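Local coordinates for Sca-family protein (Rickettsia rickettsii, PDB 4LQ8), which probably acts in cell adhesion as a rickettsial surface antigen, of which this chain is the N-terminal head portion, at residues V69-I74 with K274-S278; E145-K150 with D254-T260. Numbering follows the deposited sequence.

Overall arrangement
Both contacts place a helix against the same mixed sheet. Contact 1 sets helix 64-90 on strand 271-277. Contact 2 sets helix 135-155 on the antiparallel neighbour of that strand, 258-265, and on the loop leading into it. Their centres are 11 Å apart, and contact 2 is nested inside the loop that contact 1 closes. They meet at Ser277, whose OG lies 2.7 Å from Thr260 OG1 and 2.8 Å from Tyr149 OH, both probable hydrogen bonds. Contact 1 is mostly buried and combines isoleucine packing with a salt bridge from a partly exposed Arg70 to a buried Glu275. Contact 2 has a buried aromatic and aliphatic centre, but its salt bridge lies at an exposed edge.

Contact 1 (V69-I74 with K274-S278); sequences VRETII and KEISS
Residues 69-74 of helix 64-90 hold a wider pi-type turn at 70-74. Ile73 N and Ile74 N both bond to Val69 O, at 2.9 and 3.1 Å. Residues 274-277 end strand 271-277, and Ser278 leads out of it in extended form. The helix packs on one face of the mixed sheet, nearly along this strand: the local axes approach to 9.6 Å, at 28°. Ile74 and Ser277 have the nearest CA atoms, 6.7 Å apart. Lys274 and Glu275 both face His262 of the neighbouring strand 258-265 in a classic beta bulge.

Val69, Ile73 and Ile74 point their CB atoms toward the strand, as do Glu275 and Ser277 toward the helix. Ile74, chi1 m and chi2 t, brings CD1 to 3.4 Å from both Glu275 CG and Ile276 O. Ile73 CG2 lies 4.0 Å from Ser277 CB, and Val69 CG1 3.6 Å from Ser277 OG, which hydrogen-bonds with Thr260 OG1 and Tyr149 OH. Arg70 leaves the helix sideways with chi1 m, chi2 and chi3 t, and chi4 170°. Its NE and NH2 bond to Glu275 OE2 at 2.7 and 2.8 Å, a salt bridge. A water joins Lys274 O, at 2.9 Å, to Arg70 NH2, at 3.1 Å and weakly.

Glu275 also takes hydrogen bonds from Ser325 OG and Gln324 N. The buried carboxylate thus has its charge met by Arg70 and links helix 64-90, the sheet and the loop at 324-325.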
loop_
_atom_site.group_PDB
_atom_site.type_symbol
_atom_site.label_atom_id
_atom_site.label_comp_id
_atom_site.label_asym_id
_atom_site.label_seq_id
_atom_site.Cartn_x
_atom_site.Cartn_y
_atom_site.Cartn_z
ATOM N N VAL A 69 6.596 7.725 -5.202
ATOM C CA VAL A 69 5.433 6.910 -4.836
ATOM C C VAL A 69 4.155 7.791 -4.751
ATOM O O VAL A 69 3.093 7.353 -5.179
ATOM C CB VAL A 69 5.707 6.031 -3.574
ATOM C CG1 VAL A 69 4.438 5.359 -3.043
ATOM C CG2 VAL A 69 6.761 4.973 -3.901
ATOM N N ARG A 70 4.257 9.019 -4.243
ATOM C CA ARG A 70 3.095 9.941 -4.211
ATOM C C ARG A 70 2.661 10.302 -5.628
ATOM O O ARG A 70 1.475 10.261 -5.939
ATOM C CB ARG A 70 3.447 11.228 -3.444
ATOM C CG ARG A 70 3.570 10.975 -1.950
ATOM C CD ARG A 70 4.214 12.143 -1.247
ATOM N NE ARG A 70 4.130 11.927 0.192
ATOM C CZ ARG A 70 4.760 12.646 1.115
ATOM N NH1 ARG A 70 5.528 13.671 0.761
ATOM N NH2 ARG A 70 4.627 12.351 2.397
ATOM N N GLU A 71 3.636 10.579 -6.507
ATOM C CA GLU A 71 3.372 10.972 -7.899
ATOM C C GLU A 71 2.864 9.862 -8.796
ATOM O O GLU A 71 2.152 10.152 -9.755
ATOM C CB GLU A 71 4.631 11.563 -8.547
ATOM C CG GLU A 71 5.076 12.857 -7.910
ATOM C CD GLU A 71 6.280 13.498 -8.581
ATOM O OE1 GLU A 71 7.040 12.783 -9.272
ATOM O OE2 GLU A 71 6.454 14.725 -8.427
ATOM N N THR A 72 3.300 8.629 -8.571
ATOM C CA THR A 72 2.951 7.518 -9.468
ATOM C C THR A 72 1.871 6.607 -8.918
ATOM O O THR A 72 1.192 5.936 -9.701
ATOM C CB THR A 72 4.201 6.685 -9.849
ATOM O OG1 THR A 72 4.601 5.923 -8.712
ATOM C CG2 THR A 72 5.340 7.532 -10.323
ATOM N N ILE A 73 1.720 6.548 -7.592
ATOM C CA ILE A 73 0.706 5.678 -6.988
ATOM C C ILE A 73 -0.389 6.457 -6.255
ATOM O O ILE A 73 -1.563 6.361 -6.630
ATOM C CB ILE A 73 1.351 4.581 -6.057
ATOM C CG1 ILE A 73 2.431 3.704 -6.808
ATOM C CG2 ILE A 73 0.274 3.707 -5.361
ATOM C CD1 ILE A 73 1.873 2.687 -7.957
ATOM N N ILE A 74 -0.024 7.156 -5.148
ATOM C CA ILE A 74 -1.008 7.784 -4.252
ATOM C C ILE A 74 -1.881 8.836 -4.955
ATOM O O ILE A 74 -3.107 8.734 -4.882
ATOM C CB ILE A 74 -0.352 8.319 -2.953
ATOM C CG1 ILE A 74 0.318 7.143 -2.175
ATOM C CG2 ILE A 74 -1.368 9.091 -2.071
ATOM C CD1 ILE A 74 1.320 7.573 -1.100
ATOM N N LYS A 274 6.706 8.096 6.960
ATOM C CA LYS A 274 6.094 9.251 6.287
ATOM C C LYS A 274 4.984 8.863 5.335
ATOM O O LYS A 274 4.105 9.677 5.022
ATOM C CB LYS A 274 7.187 10.035 5.491
ATOM C CG LYS A 274 8.342 10.584 6.364
ATOM C CD LYS A 274 7.949 11.819 7.154
ATOM C CE LYS A 274 9.054 12.282 8.066
ATOM N NZ LYS A 274 8.632 13.465 8.863
ATOM N N GLU A 275 5.068 7.645 4.797
ATOM C CA GLU A 275 4.123 7.242 3.762
ATOM C C GLU A 275 4.089 5.757 3.611
ATOM O O GLU A 275 5.057 5.068 3.929
ATOM C CB GLU A 275 4.591 7.862 2.423
ATOM C CG GLU A 275 3.495 8.200 1.436
ATOM C CD GLU A 275 2.441 9.170 1.943
ATOM O OE1 GLU A 275 1.416 8.694 2.467
ATOM O OE2 GLU A 275 2.640 10.397 1.840
ATOM N N ILE A 276 2.959 5.266 3.120
ATOM C CA ILE A 276 2.744 3.879 2.728
ATOM C C ILE A 276 1.980 3.911 1.411
ATOM O O ILE A 276 1.441 4.958 1.032
ATOM C CB ILE A 276 2.025 3.001 3.794
ATOM C CG1 ILE A 276 0.546 3.479 4.042
ATOM C CG2 ILE A 276 2.848 2.882 5.094
ATOM C CD1 ILE A 276 -0.324 2.482 4.892
ATOM N N SER A 277 1.925 2.780 0.716
ATOM C CA SER A 277 1.093 2.653 -0.482
ATOM C C SER A 277 0.735 1.207 -0.687
ATOM O O SER A 277 1.426 0.314 -0.192
ATOM C CB SER A 277 1.784 3.223 -1.725
ATOM O OG SER A 277 2.607 2.278 -2.390
ATOM N N SER A 278 -0.301 0.984 -1.483
ATOM C CA SER A 278 -0.731 -0.344 -1.884
ATOM C C SER A 278 -1.691 -0.210 -3.046
ATOM O O SER A 278 -2.239 0.882 -3.248
ATOM C CB SER A 278 -1.413 -1.053 -0.713
ATOM O OG SER A 278 -2.758 -0.642 -0.547
HETATM O O HOH W 1 4.863 12.460 5.492
#

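Contact 2 (E145-K150 with D254-T260); sequences EIAGYK and DKAVYFT
Tyr149 of helix 135-155, chi1 m, forms the apolar centre, with its CB atom pointing toward residues 254-260. Tyr258 CB lies over its ring face, a CH-pi contact 4.3 Å from the centroid. The Tyr258 ring, also chi1 m, turns its edge to that face in an offset edge-to-face pair, centroids 5.6 Å apart and planes at 62°. Tyr149 CE1 is 3.6 Å from Thr260 CG2. Ile146 CG1 meets Val257 CG1 at 4.0 Å, where the CA atoms come nearest, 6.0 Å apart.

The helix is regular, with Tyr149 N bonded to Glu145 O at 2.9 Å. Residues 254-257 are loop or turn before strand 258-265. A water bridges Ile146 O, at 2.8 Å, and Ala256 O, at 2.7 Å. At the exposed end, extended Lys150 carries NZ to 3.1 Å from Asp254 OD1, a salt bridge.

Helix 135-155 packs on the start of strand 258-265 and the loop before it: apolar groups fill the buried part, a water joins the backbones, and charged side chains tie the exposed edge.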
loop_
_atom_site.group_PDB
_atom_site.type_symbol
_atom_site.label_atom_id
_atom_site.label_comp_id
_atom_site.label_asym_id
_atom_site.label_seq_id
_atom_site.Cartn_x
_atom_site.Cartn_y
_atom_site.Cartn_z
ATOM N N GLU A 145 -1.247 1.063 -11.217
ATOM C CA GLU A 145 -0.509 0.447 -10.110
ATOM C C GLU A 145 0.657 -0.399 -10.613
ATOM O O GLU A 145 1.770 -0.233 -10.114
ATOM C CB GLU A 145 -1.433 -0.386 -9.206
ATOM C CG GLU A 145 -2.223 0.474 -8.235
ATOM C CD GLU A 145 -3.566 -0.100 -7.825
ATOM O OE1 GLU A 145 -3.879 -1.246 -8.217
ATOM O OE2 GLU A 145 -4.304 0.593 -7.092
ATOM N N ILE A 146 0.405 -1.281 -11.602
ATOM C CA ILE A 146 1.417 -2.152 -12.199
ATOM C C ILE A 146 2.523 -1.298 -12.854
ATOM O O ILE A 146 3.704 -1.513 -12.575
ATOM C CB ILE A 146 0.762 -3.177 -13.180
ATOM C CG1 ILE A 146 -0.073 -4.238 -12.395
ATOM C CG2 ILE A 146 1.818 -3.845 -14.115
ATOM C CD1 ILE A 146 -1.126 -4.972 -13.233
ATOM N N ALA A 147 2.126 -0.308 -13.675
ATOM C CA ALA A 147 3.058 0.596 -14.357
ATOM C C ALA A 147 3.782 1.493 -13.348
ATOM O O ALA A 147 4.975 1.710 -13.493
ATOM C CB ALA A 147 2.315 1.442 -15.387
ATOM N N GLY A 148 3.058 1.961 -12.333
ATOM C CA GLY A 148 3.575 2.822 -11.281
ATOM C C GLY A 148 4.680 2.164 -10.486
ATOM O O GLY A 148 5.760 2.753 -10.345
ATOM N N TYR A 149 4.431 0.926 -9.986
ATOM C CA TYR A 149 5.432 0.184 -9.216
ATOM C C TYR A 149 6.653 -0.146 -10.068
ATOM O O TYR A 149 7.771 -0.004 -9.584
ATOM C CB TYR A 149 4.832 -1.057 -8.515
ATOM C CG TYR A 149 3.939 -0.694 -7.344
ATOM C CD1 TYR A 149 4.431 0.041 -6.271
ATOM C CD2 TYR A 149 2.604 -1.103 -7.298
ATOM C CE1 TYR A 149 3.609 0.410 -5.212
ATOM C CE2 TYR A 149 1.775 -0.757 -6.223
ATOM C CZ TYR A 149 2.282 0.006 -5.187
ATOM O OH TYR A 149 1.495 0.360 -4.112
ATOM N N LYS A 150 6.437 -0.533 -11.344
ATOM C CA LYS A 150 7.514 -0.848 -12.294
ATOM C C LYS A 150 8.388 0.379 -12.526
ATOM O O LYS A 150 9.607 0.255 -12.542
ATOM C CB LYS A 150 6.955 -1.323 -13.654
ATOM C CG LYS A 150 6.625 -2.805 -13.725
ATOM C CD LYS A 150 5.996 -3.161 -15.087
ATOM C CE LYS A 150 5.385 -4.545 -15.122
ATOM N NZ LYS A 150 4.520 -4.744 -16.317
ATOM N N ASP A 254 5.541 -8.973 -14.303
ATOM C CA ASP A 254 4.530 -8.276 -15.116
ATOM C C ASP A 254 3.178 -8.058 -14.442
ATOM O O ASP A 254 2.455 -7.157 -14.852
ATOM C CB ASP A 254 4.326 -8.974 -16.474
ATOM C CG ASP A 254 5.371 -8.576 -17.510
ATOM O OD1 ASP A 254 5.549 -7.356 -17.741
ATOM O OD2 ASP A 254 6.035 -9.486 -18.069
ATOM N N LYS A 255 2.827 -8.871 -13.445
ATOM C CA LYS A 255 1.549 -8.803 -12.726
ATOM C C LYS A 255 1.705 -8.317 -11.280
ATOM O O LYS A 255 0.707 -8.151 -10.576
ATOM C CB LYS A 255 0.888 -10.195 -12.712
ATOM C CG LYS A 255 0.407 -10.666 -14.076
ATOM C CD LYS A 255 -0.355 -11.978 -13.963
ATOM C CE LYS A 255 -0.788 -12.529 -15.304
ATOM N NZ LYS A 255 -1.896 -11.738 -15.908
ATOM N N ALA A 256 2.948 -8.111 -10.842
ATOM C CA ALA A 256 3.304 -7.777 -9.467
ATOM C C ALA A 256 2.865 -6.419 -8.971
ATOM O O ALA A 256 3.131 -5.403 -9.600
ATOM C CB ALA A 256 4.793 -7.918 -9.268
ATOM N N VAL A 257 2.231 -6.417 -7.808
ATOM C CA VAL A 257 1.864 -5.209 -7.058
ATOM C C VAL A 257 2.482 -5.361 -5.679
ATOM O O VAL A 257 2.886 -6.464 -5.319
ATOM C CB VAL A 257 0.367 -4.875 -7.042
ATOM C CG1 VAL A 257 -0.060 -4.312 -8.394
ATOM C CG2 VAL A 257 -0.471 -6.082 -6.631
ATOM N N TYR A 258 2.606 -4.266 -4.938
ATOM C CA TYR A 258 3.342 -4.227 -3.678
ATOM C C TYR A 258 2.674 -3.417 -2.586
ATOM O O TYR A 258 1.847 -2.543 -2.848
ATOM C CB TYR A 258 4.718 -3.547 -3.947
ATOM C CG TYR A 258 5.569 -4.236 -4.996
ATOM C CD1 TYR A 258 5.353 -4.017 -6.355
ATOM C CD2 TYR A 258 6.596 -5.097 -4.634
ATOM C CE1 TYR A 258 6.075 -4.713 -7.326
ATOM C CE2 TYR A 258 7.360 -5.762 -5.597
ATOM C CZ TYR A 258 7.084 -5.576 -6.940
ATOM O OH TYR A 258 7.826 -6.206 -7.894
ATOM N N PHE A 259 3.075 -3.714 -1.344
ATOM C CA PHE A 259 2.775 -2.905 -0.191
ATOM C C PHE A 259 4.099 -2.180 0.057
ATOM O O PHE A 259 5.135 -2.840 0.157
ATOM C CB PHE A 259 2.356 -3.726 1.036
ATOM C CG PHE A 259 2.102 -2.814 2.219
ATOM C CD1 PHE A 259 0.943 -2.044 2.292
ATOM C CD2 PHE A 259 3.042 -2.697 3.244
ATOM C CE1 PHE A 259 0.735 -1.165 3.362
ATOM C CE2 PHE A 259 2.822 -1.826 4.322
ATOM C CZ PHE A 259 1.674 -1.066 4.368
ATOM N N THR A 260 4.095 -0.838 0.061
ATOM C CA THR A 260 5.330 -0.093 0.273
ATOM C C THR A 260 5.247 0.704 1.557
ATOM O O THR A 260 4.155 1.053 1.976
ATOM C CB THR A 260 5.739 0.759 -0.966
ATOM O OG1 THR A 260 4.914 1.917 -1.043
ATOM C CG2 THR A 260 5.709 -0.042 -2.306
HETATM O O HOH W 2 4.650 -3.603 -10.892
#